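Alpha-1,2-mannosidase (Bacteroides thetaiotaomicron, PDB 2WW2) hydrolyses alpha-mannosides with inversion as a calcium-dependent member of glycoside hydrolase family 92, probably removing alpha-1,2-linked mannose from glycans. Local coordinates at residues A[3-6]-A[7-11]; A[289-292]-A[293-297]; A[531-534]-A[535-538]; A[585-588]-A[589-592]. One frame throughout, in Å; residues are numbered along the deposited sequence.

The four contacts are local ones, met in sequence order from the N-terminus to residue 592. Contact 1, in the loop ahead of strand 40-44, has its centre about 15 Å from that of contact 2, at the C-terminal end of helix 281-294. The two touch, Val11 packing on Tyr292, so the N-terminal chain lies directly on the catalytic domain. Contact 3 ends helix 530-537, and contact 4 turns the loop between helices 565-577 and 600-613; their centres are about 16 Å apart, without touching. Contacts 2, 3 and 4 all belong to the catalytic domain; contacts 1 and 3 lie farthest apart, about 46 Å between centres.

Contact 1 of 4, residues A[3-6]-A[7-11]; sequences KTVE and FVDYV
Lys3 and Phe7 form a cation-pi contact across a tight turn near the N-terminus, in the long loop ahead of strand 40-44. The ammonium NZ of Lys3 lies over one ring face, 3.4 Å from the centroid of Phe7 and displaced toward the CZ and CE2 rim. A bend at chi3 (-68°) curls the lysine chain over to get there. One water ties this end together: it takes protons from Lys3 NZ and Phe7 N and gives one to Glu6 OE1, the last at 2.7 Å, so ammonium and carboxylate are linked through it. The other carboxylate oxygen, Glu6 OE2, accepts Lys3 N at 3.0 Å in a nearly straight bond.

From Phe7 on, the chain coils through successive bonds to the third residue back, beginning with Asp9 N to Glu6 O at 2.9 Å. Asp9 also reaches back with its side chain, OD2 accepting Glu6 N at 2.8 Å on the anti side, some way out of the carboxylate plane. Backbone and side chain of Asp9 thus both hold Glu6 at the turn that starts this helical coil, Asp9 N giving to its O and OD2 taking its N-H.

Next to Asp9, Val5 lays CG1 over a face of the Tyr10 ring, 3.9 Å from the centroid, in a CH-pi contact. Its side chain crosses that of Tyr10 at about a right angle. Arg264 of helix 256-271 makes a salt bridge with Asp9 OD1, while Tyr288 of helix 281-294 stacks on Phe7.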
ATOM      1  N   LYS A   3      47.244  16.310  -1.392  1.00 12.85           N
ATOM      2  CA  LYS A   3      46.551  15.859  -2.595  1.00 11.51           C
ATOM      3  C   LYS A   3      45.760  17.009  -3.201  1.00 10.38           C
ATOM      4  O   LYS A   3      45.314  17.903  -2.488  1.00 10.02           O
ATOM      5  CB  LYS A   3      45.591  14.709  -2.287  1.00 11.88           C
ATOM      6  CG  LYS A   3      46.263  13.386  -1.907  1.00 12.93           C
ATOM      7  CD  LYS A   3      45.215  12.406  -1.345  1.00 14.68           C
ATOM      8  CE  LYS A   3      44.694  12.909  -0.003  1.00 14.92           C
ATOM      9  NZ  LYS A   3      43.632  12.011   0.546  1.00 16.55           N
ATOM     10  N   THR A   4      45.597  16.961  -4.523  1.00  8.85           N
ATOM     11  CA  THR A   4      44.768  17.890  -5.276  1.00  7.72           C
ATOM     12  C   THR A   4      43.316  17.927  -4.776  1.00  8.14           C
ATOM     13  O   THR A   4      42.724  19.004  -4.647  1.00  8.65           O
ATOM     14  CB  THR A   4      44.815  17.503  -6.775  1.00  7.96           C
ATOM     15  OG1 THR A   4      46.170  17.634  -7.226  1.00  7.50           O
ATOM     16  CG2 THR A   4      43.908  18.416  -7.632  1.00  5.48           C
ATOM     17  N   VAL A   5      42.736  16.764  -4.502  1.00  6.41           N
ATOM     18  CA  VAL A   5      41.419  16.721  -3.883  1.00  6.69           C
ATOM     19  C   VAL A   5      41.612  16.019  -2.536  1.00  6.60           C
ATOM     20  O   VAL A   5      41.981  14.841  -2.498  1.00  6.92           O
ATOM     21  CB  VAL A   5      40.378  15.937  -4.736  1.00  6.58           C
ATOM     22  CG1 VAL A   5      38.975  15.977  -4.057  1.00  5.68           C
ATOM     23  CG2 VAL A   5      40.270  16.528  -6.156  1.00  6.62           C
ATOM     24  N   GLU A   6      41.385  16.749  -1.450  1.00  6.31           N
ATOM     25  CA  GLU A   6      41.605  16.236  -0.107  1.00  6.15           C
ATOM     26  C   GLU A   6      40.299  15.647   0.423  1.00  6.72           C
ATOM     27  O   GLU A   6      39.232  15.932  -0.108  1.00  6.82           O
ATOM     28  CB  GLU A   6      42.079  17.377   0.816  1.00  7.23           C
ATOM     29  CG  GLU A   6      43.427  18.023   0.409  1.00  7.33           C
ATOM     30  CD  GLU A   6      44.630  17.233   0.937  1.00 11.72           C
ATOM     31  OE1 GLU A   6      44.438  16.105   1.460  1.00 14.81           O
ATOM     32  OE2 GLU A   6      45.770  17.717   0.827  1.00 11.98           O
ATOM     33  N   PHE A   7      40.369  14.855   1.490  1.00  6.65           N
ATOM     34  CA  PHE A   7      39.170  14.197   1.986  1.00  7.31           C
ATOM     35  C   PHE A   7      38.048  15.171   2.339  1.00  7.06           C
ATOM     36  O   PHE A   7      36.875  14.903   2.024  1.00  7.17           O
ATOM     37  CB  PHE A   7      39.508  13.264   3.154  1.00  8.11           C
ATOM     38  CG  PHE A   7      40.267  12.036   2.716  1.00 10.83           C
ATOM     39  CD1 PHE A   7      39.925  11.397   1.524  1.00 14.83           C
ATOM     40  CD2 PHE A   7      41.317  11.558   3.445  1.00 12.90           C
ATOM     41  CE1 PHE A   7      40.629  10.275   1.088  1.00 16.31           C
ATOM     42  CE2 PHE A   7      42.031  10.450   3.020  1.00 15.22           C
ATOM     43  CZ  PHE A   7      41.684   9.807   1.846  1.00 16.30           C
ATOM     44  N   VAL A   8      38.389  16.319   2.916  1.00  7.07           N
ATOM     45  CA  VAL A   8      37.334  17.280   3.321  1.00  7.17           C
ATOM     46  C   VAL A   8      36.648  17.880   2.091  1.00  7.22           C
ATOM     47  O   VAL A   8      35.504  18.308   2.172  1.00  7.13           O
ATOM     48  CB  VAL A   8      37.871  18.398   4.270  1.00  7.62           C
ATOM     49  CG1 VAL A   8      38.702  19.403   3.470  1.00  6.24           C
ATOM     50  CG2 VAL A   8      36.724  19.109   4.990  1.00  6.75           C
ATOM     51  N   ASP A   9      37.334  17.886   0.946  1.00  8.22           N
ATOM     52  CA  ASP A   9      36.748  18.393  -0.312  1.00  8.68           C
ATOM     53  C   ASP A   9      35.562  17.539  -0.783  1.00  8.60           C
ATOM     54  O   ASP A   9      34.738  17.993  -1.584  1.00  8.03           O
ATOM     55  CB  ASP A   9      37.798  18.462  -1.443  1.00  8.62           C
ATOM     56  CG  ASP A   9      38.897  19.471  -1.158  1.00 11.70           C
ATOM     57  OD1 ASP A   9      38.592  20.496  -0.523  1.00 14.89           O
ATOM     58  OD2 ASP A   9      40.058  19.252  -1.575  1.00 12.36           O
ATOM     59  N   TYR A  10      35.478  16.308  -0.299  1.00  7.98           N
ATOM     60  CA  TYR A  10      34.359  15.440  -0.654  1.00  7.82           C
ATOM     61  C   TYR A  10      33.110  15.703   0.206  1.00  8.03           C
ATOM     62  O   TYR A  10      32.016  15.225  -0.110  1.00  8.18           O
ATOM     63  CB  TYR A  10      34.773  13.974  -0.528  1.00  8.05           C
ATOM     64  CG  TYR A  10      35.767  13.557  -1.588  1.00  6.89           C
ATOM     65  CD1 TYR A  10      35.403  13.551  -2.947  1.00  6.55           C
ATOM     66  CD2 TYR A  10      37.046  13.165  -1.245  1.00  8.73           C
ATOM     67  CE1 TYR A  10      36.307  13.158  -3.939  1.00  7.92           C
ATOM     68  CE2 TYR A  10      37.976  12.783  -2.247  1.00  8.93           C
ATOM     69  CZ  TYR A  10      37.580  12.786  -3.578  1.00  8.96           C
ATOM     70  OH  TYR A  10      38.460  12.415  -4.563  1.00  9.73           O
ATOM     71  N   VAL A  11      33.259  16.472   1.281  1.00  7.50           N
ATOM     72  CA  VAL A  11      32.167  16.603   2.249  1.00  7.67           C
ATOM     73  C   VAL A  11      31.098  17.587   1.777  1.00  8.06           C
ATOM     74  O   VAL A  11      31.413  18.733   1.469  1.00  7.81           O
ATOM     75  CB  VAL A  11      32.668  17.041   3.643  1.00  7.45           C
ATOM     76  CG1 VAL A  11      31.484  17.311   4.604  1.00  6.95           C
ATOM     77  CG2 VAL A  11      33.601  15.977   4.220  1.00  7.27           C
TER
HETATM   78  O   HOH W   1      42.979  14.151   2.513  1.00 16.16           O
HETATM   79  O   HOH W   2      41.828  20.879  -2.111  1.00 26.82           O

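Contact 2 of 4, residues A[289-292]-A[293-297]; sequences SCLY and RTLLF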
ATOM      1  N   SER A 289      31.072  12.572   3.468  1.00  7.51           N
ATOM      2  CA  SER A 289      29.958  13.332   4.064  1.00  7.38           C
ATOM      3  C   SER A 289      29.371  12.602   5.265  1.00  7.77           C
ATOM      4  O   SER A 289      29.151  13.212   6.313  1.00  7.39           O
ATOM      5  CB  SER A 289      28.877  13.597   3.023  1.00  8.05           C
ATOM      6  OG  SER A 289      29.382  14.402   1.950  1.00  9.47           O
ATOM      7  N   CYS A 290      29.124  11.298   5.123  1.00  7.17           N
ATOM      8  CA  CYS A 290      28.636  10.509   6.266  1.00  7.87           C
ATOM      9  C   CYS A 290      29.646  10.514   7.400  1.00  7.75           C
ATOM     10  O   CYS A 290      29.261  10.582   8.574  1.00  8.39           O
ATOM     11  CB  CYS A 290      28.318   9.058   5.843  1.00  7.49           C
ATOM     12  SG  CYS A 290      26.872   8.921   4.780  1.00 10.52           S
ATOM     13  N   LEU A 291      30.940  10.437   7.069  1.00  7.58           N
ATOM     14  CA  LEU A 291      31.953  10.419   8.119  1.00  7.43           C
ATOM     15  C   LEU A 291      31.975  11.779   8.835  1.00  7.82           C
ATOM     16  O   LEU A 291      32.026  11.847  10.068  1.00  7.98           O
ATOM     17  CB  LEU A 291      33.348  10.050   7.560  1.00  6.65           C
ATOM     18  CG  LEU A 291      34.522   9.918   8.555  1.00  8.38           C
ATOM     19  CD1 LEU A 291      34.191   8.922   9.717  1.00  7.57           C
ATOM     20  CD2 LEU A 291      35.818   9.534   7.851  1.00  6.41           C
ATOM     21  N   TYR A 292      31.938  12.866   8.067  1.00  7.59           N
ATOM     22  CA  TYR A 292      31.861  14.203   8.680  1.00  8.44           C
ATOM     23  C   TYR A 292      30.702  14.290   9.666  1.00  9.36           C
ATOM     24  O   TYR A 292      30.872  14.755  10.804  1.00  9.08           O
ATOM     25  CB  TYR A 292      31.722  15.266   7.575  1.00  7.92           C
ATOM     26  CG  TYR A 292      30.862  16.462   7.900  1.00  8.27           C
ATOM     27  CD1 TYR A 292      31.391  17.555   8.590  1.00  9.64           C
ATOM     28  CD2 TYR A 292      29.538  16.533   7.465  1.00  8.69           C
ATOM     29  CE1 TYR A 292      30.605  18.686   8.873  1.00  9.08           C
ATOM     30  CE2 TYR A 292      28.743  17.662   7.740  1.00  9.76           C
ATOM     31  CZ  TYR A 292      29.293  18.732   8.433  1.00  8.86           C
ATOM     32  OH  TYR A 292      28.517  19.837   8.711  1.00  9.27           O
ATOM     33  N   ARG A 293      29.534  13.813   9.240  1.00 10.02           N
ATOM     34  CA  ARG A 293      28.337  13.881  10.070  1.00 11.97           C
ATOM     35  C   ARG A 293      28.579  13.085  11.344  1.00 12.04           C
ATOM     36  O   ARG A 293      28.135  13.456  12.428  1.00 11.54           O
ATOM     37  CB  ARG A 293      27.112  13.351   9.291  1.00 12.79           C
ATOM     38  CG  ARG A 293      25.759  13.653   9.929  1.00 18.17           C
ATOM     39  CD  ARG A 293      24.566  13.151   9.083  1.00 22.39           C
ATOM     40  NE  ARG A 293      23.287  13.395   9.756  1.00 26.95           N
ATOM     41  CZ  ARG A 293      22.279  14.100   9.238  1.00 28.07           C
ATOM     42  NH1 ARG A 293      21.160  14.262   9.932  1.00 28.08           N
ATOM     43  NH2 ARG A 293      22.379  14.632   8.019  1.00 26.34           N
ATOM     44  N   THR A 294      29.322  11.991  11.220  1.00 12.01           N
ATOM     45  CA  THR A 294      29.551  11.120  12.357  1.00 11.20           C
ATOM     46  C   THR A 294      30.525  11.716  13.389  1.00 10.91           C
ATOM     47  O   THR A 294      30.468  11.374  14.577  1.00  9.84           O
ATOM     48  CB  THR A 294      30.090   9.754  11.878  1.00 12.37           C
ATOM     49  OG1 THR A 294      29.139   9.156  10.978  1.00 11.98           O
ATOM     50  CG2 THR A 294      30.345   8.849  13.048  1.00 12.46           C
ATOM     51  N   LEU A 295      31.415  12.607  12.959  1.00  9.10           N
ATOM     52  CA  LEU A 295      32.392  13.197  13.879  1.00  9.73           C
ATOM     53  C   LEU A 295      31.932  14.492  14.591  1.00  9.49           C
ATOM     54  O   LEU A 295      32.733  15.156  15.249  1.00 10.08           O
ATOM     55  CB  LEU A 295      33.702  13.501  13.144  1.00  8.90           C
ATOM     56  CG  LEU A 295      34.364  12.331  12.395  1.00 10.80           C
ATOM     57  CD1 LEU A 295      35.764  12.747  11.966  1.00  9.73           C
ATOM     58  CD2 LEU A 295      34.411  11.059  13.265  1.00  9.39           C
ATOM     59  N   LEU A 296      30.677  14.865  14.412  1.00  9.14           N
ATOM     60  CA  LEU A 296      30.144  16.076  15.044  1.00  9.34           C
ATOM     61  C   LEU A 296      29.711  15.875  16.498  1.00  9.88           C
ATOM     62  O   LEU A 296      30.012  16.715  17.354  1.00 10.43           O
ATOM     63  CB  LEU A 296      28.977  16.633  14.228  1.00  8.97           C
ATOM     64  CG  LEU A 296      29.331  17.177  12.835  1.00  9.86           C
ATOM     65  CD1 LEU A 296      28.046  17.539  12.067  1.00 10.24           C
ATOM     66  CD2 LEU A 296      30.305  18.365  12.904  1.00  8.73           C
ATOM     67  N   PHE A 297      28.993  14.784  16.779  1.00  9.84           N
ATOM     68  CA  PHE A 297      28.385  14.562  18.116  1.00  9.53           C
ATOM     69  C   PHE A 297      28.907  13.256  18.712  1.00  9.56           C
ATOM     70  O   PHE A 297      29.327  12.370  17.977  1.00 10.56           O
ATOM     71  CB  PHE A 297      26.853  14.427  18.008  1.00 10.11           C
ATOM     72  CG  PHE A 297      26.159  15.622  17.399  1.00  9.69           C
ATOM     73  CD1 PHE A 297      25.648  16.628  18.218  1.00 11.41           C
ATOM     74  CD2 PHE A 297      25.981  15.714  16.029  1.00 11.23           C
ATOM     75  CE1 PHE A 297      24.977  17.723  17.679  1.00 10.14           C
ATOM     76  CE2 PHE A 297      25.314  16.817  15.460  1.00 12.81           C
ATOM     77  CZ  PHE A 297      24.816  17.822  16.288  1.00 10.35           C
TER
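Tyr292 and Leu296 meet one turn apart where helix 281-294 runs out. The leucine brings CD1 over a face of the phenol ring, 4.0 Å from Tyr292 CZ, and CG rests 3.5 Å from Tyr292 O, so Leu296 leans on both ends of the tyrosine. The ring gets into place through an unusual first torsion, chi1 145°, away from the staggered positions; it then lies with Ser289 O in its plane, at its edge. Beyond the ring, the hydroxyl OH is hydrogen-bonded to Ala31 O, and the ring of Trp267 from helix 256-271 meets that of Tyr292 with planes about 55° apart.

Arg293 follows with its N bound to Ser289 O at 3.0 Å, a regular helical bond. Its aliphatic chain is stretched out from CG to NE, which takes the guanidinium away from the helix until NH1 reaches Asn27 O.

This is the last turn of helix 281-294 in the catalytic domain, buried for the most part here, and its bonds change character toward the end. Cys290 O accepts twice, from Thr294 N and from Thr294 OG1 (2.8 Å), the two donors coming from opposite faces of the carbonyl plane. Leu295 N then shifts to Tyr292 O at 3.1 Å, keeping just a weak bond to Leu291 O.

Leu291 turns its CD1 back along the helix to Leu295 CD2, 4.1 Å away; CG anti to the backbone N (chi1 -177°) allows this. Leu271 of helix 256-271 and Leu341 of helix 338-345 pack on Leu291 from outside. A bound glycerol lies about 4 Å from the side chain of Leu296.

Contact 3 of 4, residues A[531-534]-A[535-538]; sequences EGLS and ELMG
Glu535 lies back along helix 530-537 over the residues one turn earlier. Its CB sits 3.4 Å from Gly532 O, and CG is equally close to Glu531 O, the carbonyl that also accepts Glu535 N. The chain runs extended from there, carrying CD past Gly532 CA to a forked end. OE2 stays 4.0 Å from Gly532 CA and makes a salt bridge with Arg482. OE1 takes a proton from a water 2.5 Å away, which also donates to Glu531 OE2.

On another side of the helix, Leu533 packs its CG and CD2 against Met537 CE, each at 4.0 Å, while CD1 approaches Leu536 CD1 crosswise. Gly538, with positive phi, ends the helix in a Schellman motif.

The two carboxylates come within 4.6 Å of each other, Glu531 OE2 to Glu535 OE1. Like charges so near should repel, but the shared water, Arg482 on Glu535 and His540 on Glu531 OE1 probably offset much of that cost.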
ATOM      1  N   GLU A 531      21.328 -16.409  17.309  1.00  9.45           N
ATOM      2  CA  GLU A 531      21.044 -17.839  17.307  1.00 10.56           C
ATOM      3  C   GLU A 531      19.792 -18.127  18.140  1.00 10.67           C
ATOM      4  O   GLU A 531      18.946 -18.933  17.747  1.00 11.43           O
ATOM      5  CB  GLU A 531      22.250 -18.646  17.818  1.00 10.13           C
ATOM      6  CG  GLU A 531      22.047 -20.161  17.839  1.00 12.54           C
ATOM      7  CD  GLU A 531      21.841 -20.773  16.445  1.00 14.48           C
ATOM      8  OE1 GLU A 531      22.308 -20.199  15.430  1.00 14.64           O
ATOM      9  OE2 GLU A 531      21.217 -21.852  16.377  1.00 14.83           O
ATOM     10  N   GLY A 532      19.663 -17.468  19.288  1.00 10.40           N
ATOM     11  CA  GLY A 532      18.463 -17.655  20.105  1.00 10.95           C
ATOM     12  C   GLY A 532      17.215 -17.134  19.403  1.00 11.55           C
ATOM     13  O   GLY A 532      16.126 -17.690  19.551  1.00 11.47           O
ATOM     14  N   LEU A 533      17.347 -16.045  18.647  1.00 11.29           N
ATOM     15  CA  LEU A 533      16.207 -15.568  17.874  1.00 11.96           C
ATOM     16  C   LEU A 533      15.817 -16.593  16.801  1.00 12.88           C
ATOM     17  O   LEU A 533      14.628 -16.878  16.609  1.00 13.04           O
ATOM     18  CB  LEU A 533      16.476 -14.185  17.253  1.00 11.12           C
ATOM     19  CG  LEU A 533      15.294 -13.569  16.486  1.00 11.00           C
ATOM     20  CD1 LEU A 533      14.081 -13.413  17.421  1.00  9.19           C
ATOM     21  CD2 LEU A 533      15.671 -12.226  15.879  1.00 12.48           C
ATOM     22  N   SER A 534      16.806 -17.156  16.106  1.00 13.54           N
ATOM     23  CA  SER A 534      16.486 -18.145  15.088  1.00 14.33           C
ATOM     24  C   SER A 534      15.799 -19.350  15.725  1.00 14.58           C
ATOM     25  O   SER A 534      14.921 -19.946  15.116  1.00 14.78           O
ATOM     26  CB  SER A 534      17.708 -18.573  14.277  1.00 14.27           C
ATOM     27  OG  SER A 534      18.432 -19.575  14.944  1.00 18.55           O
ATOM     28  N   GLU A 535      16.177 -19.691  16.952  1.00 15.14           N
ATOM     29  CA  GLU A 535      15.506 -20.780  17.665  1.00 16.46           C
ATOM     30  C   GLU A 535      14.027 -20.474  17.854  1.00 16.27           C
ATOM     31  O   GLU A 535      13.174 -21.340  17.660  1.00 16.43           O
ATOM     32  CB  GLU A 535      16.128 -21.026  19.042  1.00 17.20           C
ATOM     33  CG  GLU A 535      17.469 -21.708  19.008  1.00 21.26           C
ATOM     34  CD  GLU A 535      18.109 -21.800  20.390  1.00 27.23           C
ATOM     35  OE1 GLU A 535      19.228 -22.350  20.475  1.00 28.75           O
ATOM     36  OE2 GLU A 535      17.500 -21.314  21.383  1.00 30.12           O
ATOM     37  N   LEU A 536      13.724 -19.254  18.273  1.00 15.54           N
ATOM     38  CA  LEU A 536      12.341 -18.838  18.399  1.00 15.50           C
ATOM     39  C   LEU A 536      11.623 -18.991  17.058  1.00 15.14           C
ATOM     40  O   LEU A 536      10.484 -19.437  17.011  1.00 15.15           O
ATOM     41  CB  LEU A 536      12.252 -17.376  18.874  1.00 14.36           C
ATOM     42  CG  LEU A 536      12.715 -17.112  20.309  1.00 14.72           C
ATOM     43  CD1 LEU A 536      12.610 -15.637  20.636  1.00 13.58           C
ATOM     44  CD2 LEU A 536      11.924 -17.946  21.316  1.00 14.04           C
ATOM     45  N   MET A 537      12.288 -18.603  15.977  1.00 15.02           N
ATOM     46  CA  MET A 537      11.663 -18.589  14.661  1.00 15.50           C
ATOM     47  C   MET A 537      11.554 -19.986  14.033  1.00 16.28           C
ATOM     48  O   MET A 537      10.950 -20.149  12.969  1.00 16.51           O
ATOM     49  CB  MET A 537      12.434 -17.666  13.719  1.00 15.71           C
ATOM     50  CG  MET A 537      12.324 -16.190  14.075  1.00 14.78           C
ATOM     51  SD  MET A 537      13.186 -15.183  12.890  1.00 16.18           S
ATOM     52  CE  MET A 537      12.751 -13.534  13.453  1.00 14.52           C
ATOM     53  N   GLY A 538      12.154 -20.978  14.679  1.00 16.07           N
ATOM     54  CA  GLY A 538      12.089 -22.349  14.192  1.00 16.81           C
ATOM     55  C   GLY A 538      13.340 -22.818  13.469  1.00 16.73           C
ATOM     56  O   GLY A 538      13.362 -23.917  12.934  1.00 16.96           O
TER
HETATM   57  O   HOH W   3      20.585 -23.119  18.529  1.00 29.30           O

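Contact 4 of 4, residues A[585-588]-A[589-592]; sequences QPVQ and HAIY
Pro586, Val587 and Gln588 touch His589 and Ala590 round a buried type I beta turn, Val587 to Ala590. Leading in, Gln585 contributes its carbonyl: a water donates to Gln585 O at 2.7 Å and is hydrogen-bonded, at the same distance, to His589 ND1, bridging the start of the first segment to the imidazole. The Gln585 amide itself reaches out to Asp333.

Pro586 comes next and offers its carbonyl to the same ring. Pro586 O lies at the imidazole edge, in its plane, 3.1 Å from His589 CE1. That approach depends on the histidine's first torsion, chi1 72°, which sets CG between the backbone N and the carbonyl carbon and folds the ring back over the preceding residues. The water bond on ND1 probably helps fix the ring's rotation, with Pro586 O packed beside CE1 but not hydrogen-bonded to ND1.

Val587 opens the turn proper. Its O accepts Ala590 N at 3.0 Å, the bond that closes the turn. The side chains close the same gap, Val587 CB to Ala590 CB at 4.1 Å.

Gln588, the first corner residue, sends an extended side chain away from the turn to Gly583 O. Its own carbonyl takes a proton from a second water, 2.9 Å from Gln588 O, which in turn accepts Ile591 N; Trp634 NE1 also bonds to that carbonyl.

Phe527 meets the His589 ring edge-to-face. The turn is wedged among helices: Pro586 on 519-522, Val587 on 540-551, and Ile591 and Tyr592 against 600-613, just ahead in the chain.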
ATOM      1  N   GLN A 585      15.705   1.784  13.670  1.00 15.38           N
ATOM      2  CA  GLN A 585      16.773   1.373  14.586  1.00 14.96           C
ATOM      3  C   GLN A 585      16.874  -0.139  14.854  1.00 14.00           C
ATOM      4  O   GLN A 585      17.948  -0.722  14.689  1.00 14.09           O
ATOM      5  CB  GLN A 585      16.699   2.188  15.894  1.00 15.25           C
ATOM      6  CG  GLN A 585      17.225   3.640  15.772  1.00 17.55           C
ATOM      7  CD  GLN A 585      16.243   4.593  15.075  1.00 20.03           C
ATOM      8  OE1 GLN A 585      15.122   4.223  14.737  1.00 21.45           O
ATOM      9  NE2 GLN A 585      16.670   5.824  14.870  1.00 23.22           N
ATOM     10  N   PRO A 586      15.772  -0.781  15.284  1.00 13.30           N
ATOM     11  CA  PRO A 586      15.892  -2.197  15.607  1.00 13.45           C
ATOM     12  C   PRO A 586      16.217  -3.110  14.417  1.00 13.43           C
ATOM     13  O   PRO A 586      16.495  -4.283  14.638  1.00 13.70           O
ATOM     14  CB  PRO A 586      14.512  -2.546  16.190  1.00 13.44           C
ATOM     15  CG  PRO A 586      13.592  -1.496  15.621  1.00 13.28           C
ATOM     16  CD  PRO A 586      14.431  -0.258  15.615  1.00 13.23           C
ATOM     17  N   VAL A 587      16.152  -2.612  13.181  1.00 12.96           N
ATOM     18  CA  VAL A 587      16.587  -3.438  12.047  1.00 13.24           C
ATOM     19  C   VAL A 587      17.839  -2.914  11.335  1.00 13.08           C
ATOM     20  O   VAL A 587      18.200  -3.446  10.296  1.00 13.90           O
ATOM     21  CB  VAL A 587      15.462  -3.710  11.010  1.00 13.37           C
ATOM     22  CG1 VAL A 587      14.375  -4.575  11.627  1.00 13.89           C
ATOM     23  CG2 VAL A 587      14.905  -2.411  10.463  1.00 14.01           C
ATOM     24  N   GLN A 588      18.520  -1.912  11.893  1.00 13.03           N
ATOM     25  CA  GLN A 588      19.768  -1.413  11.272  1.00 14.40           C
ATOM     26  C   GLN A 588      20.812  -2.530  11.055  1.00 13.70           C
ATOM     27  O   GLN A 588      21.559  -2.512  10.088  1.00 14.06           O
ATOM     28  CB  GLN A 588      20.394  -0.293  12.113  1.00 14.70           C
ATOM     29  CG  GLN A 588      19.670   1.043  11.972  1.00 17.59           C
ATOM     30  CD  GLN A 588      20.222   2.127  12.902  1.00 18.59           C
ATOM     31  OE1 GLN A 588      21.241   1.930  13.578  1.00 18.68           O
ATOM     32  NE2 GLN A 588      19.554   3.277  12.926  1.00 17.25           N
ATOM     33  N   HIS A 589      20.857  -3.487  11.970  1.00 13.15           N
ATOM     34  CA  HIS A 589      21.822  -4.592  11.901  1.00 12.82           C
ATOM     35  C   HIS A 589      21.329  -5.768  11.057  1.00 12.44           C
ATOM     36  O   HIS A 589      22.087  -6.690  10.779  1.00 12.14           O
ATOM     37  CB  HIS A 589      22.079  -5.118  13.308  1.00 12.68           C
ATOM     38  CG  HIS A 589      20.923  -5.891  13.864  1.00 13.21           C
ATOM     39  ND1 HIS A 589      19.742  -5.291  14.245  1.00 16.38           N
ATOM     40  CD2 HIS A 589      20.749  -7.218  14.061  1.00 13.04           C
ATOM     41  CE1 HIS A 589      18.895  -6.214  14.670  1.00 14.49           C
ATOM     42  NE2 HIS A 589      19.482  -7.392  14.565  1.00 14.80           N
ATOM     43  N   ALA A 590      20.062  -5.746  10.644  1.00 11.93           N
ATOM     44  CA  ALA A 590      19.427  -6.992  10.180  1.00 11.44           C
ATOM     45  C   ALA A 590      20.034  -7.580   8.905  1.00 10.95           C
ATOM     46  O   ALA A 590      20.098  -8.800   8.749  1.00  9.91           O
ATOM     47  CB  ALA A 590      17.912  -6.812  10.038  1.00 10.89           C
ATOM     48  N   ILE A 591      20.482  -6.733   7.985  1.00 10.79           N
ATOM     49  CA  ILE A 591      21.107  -7.262   6.773  1.00 11.66           C
ATOM     50  C   ILE A 591      22.310  -8.154   7.080  1.00 11.34           C
ATOM     51  O   ILE A 591      22.616  -9.074   6.315  1.00 11.93           O
ATOM     52  CB  ILE A 591      21.541  -6.152   5.800  1.00 12.04           C
ATOM     53  CG1 ILE A 591      20.313  -5.598   5.102  1.00 14.23           C
ATOM     54  CG2 ILE A 591      22.463  -6.732   4.734  1.00 14.30           C
ATOM     55  CD1 ILE A 591      20.636  -4.522   4.041  1.00 15.02           C
ATOM     56  N   TYR A 592      22.966  -7.912   8.215  1.00 10.52           N
ATOM     57  CA  TYR A 592      24.160  -8.681   8.564  1.00 10.03           C
ATOM     58  C   TYR A 592      23.818 -10.019   9.197  1.00 10.31           C
ATOM     59  O   TYR A 592      24.720 -10.822   9.441  1.00 10.64           O
ATOM     60  CB  TYR A 592      25.077  -7.890   9.510  1.00  9.11           C
ATOM     61  CG  TYR A 592      25.807  -6.758   8.805  1.00  8.92           C
ATOM     62  CD1 TYR A 592      27.026  -6.989   8.162  1.00  8.27           C
ATOM     63  CD2 TYR A 592      25.263  -5.480   8.753  1.00  9.63           C
ATOM     64  CE1 TYR A 592      27.697  -5.972   7.495  1.00  8.66           C
ATOM     65  CE2 TYR A 592      25.919  -4.444   8.073  1.00  8.36           C
ATOM     66  CZ  TYR A 592      27.136  -4.711   7.443  1.00  9.87           C
ATOM     67  OH  TYR A 592      27.808  -3.699   6.783  1.00  9.47           O
TER
HETATM   68  O   HOH W   4      19.779  -2.679  14.908  1.00 30.55           O
HETATM   69  O   HOH W   5      20.227  -3.714   7.864  1.00 21.71           O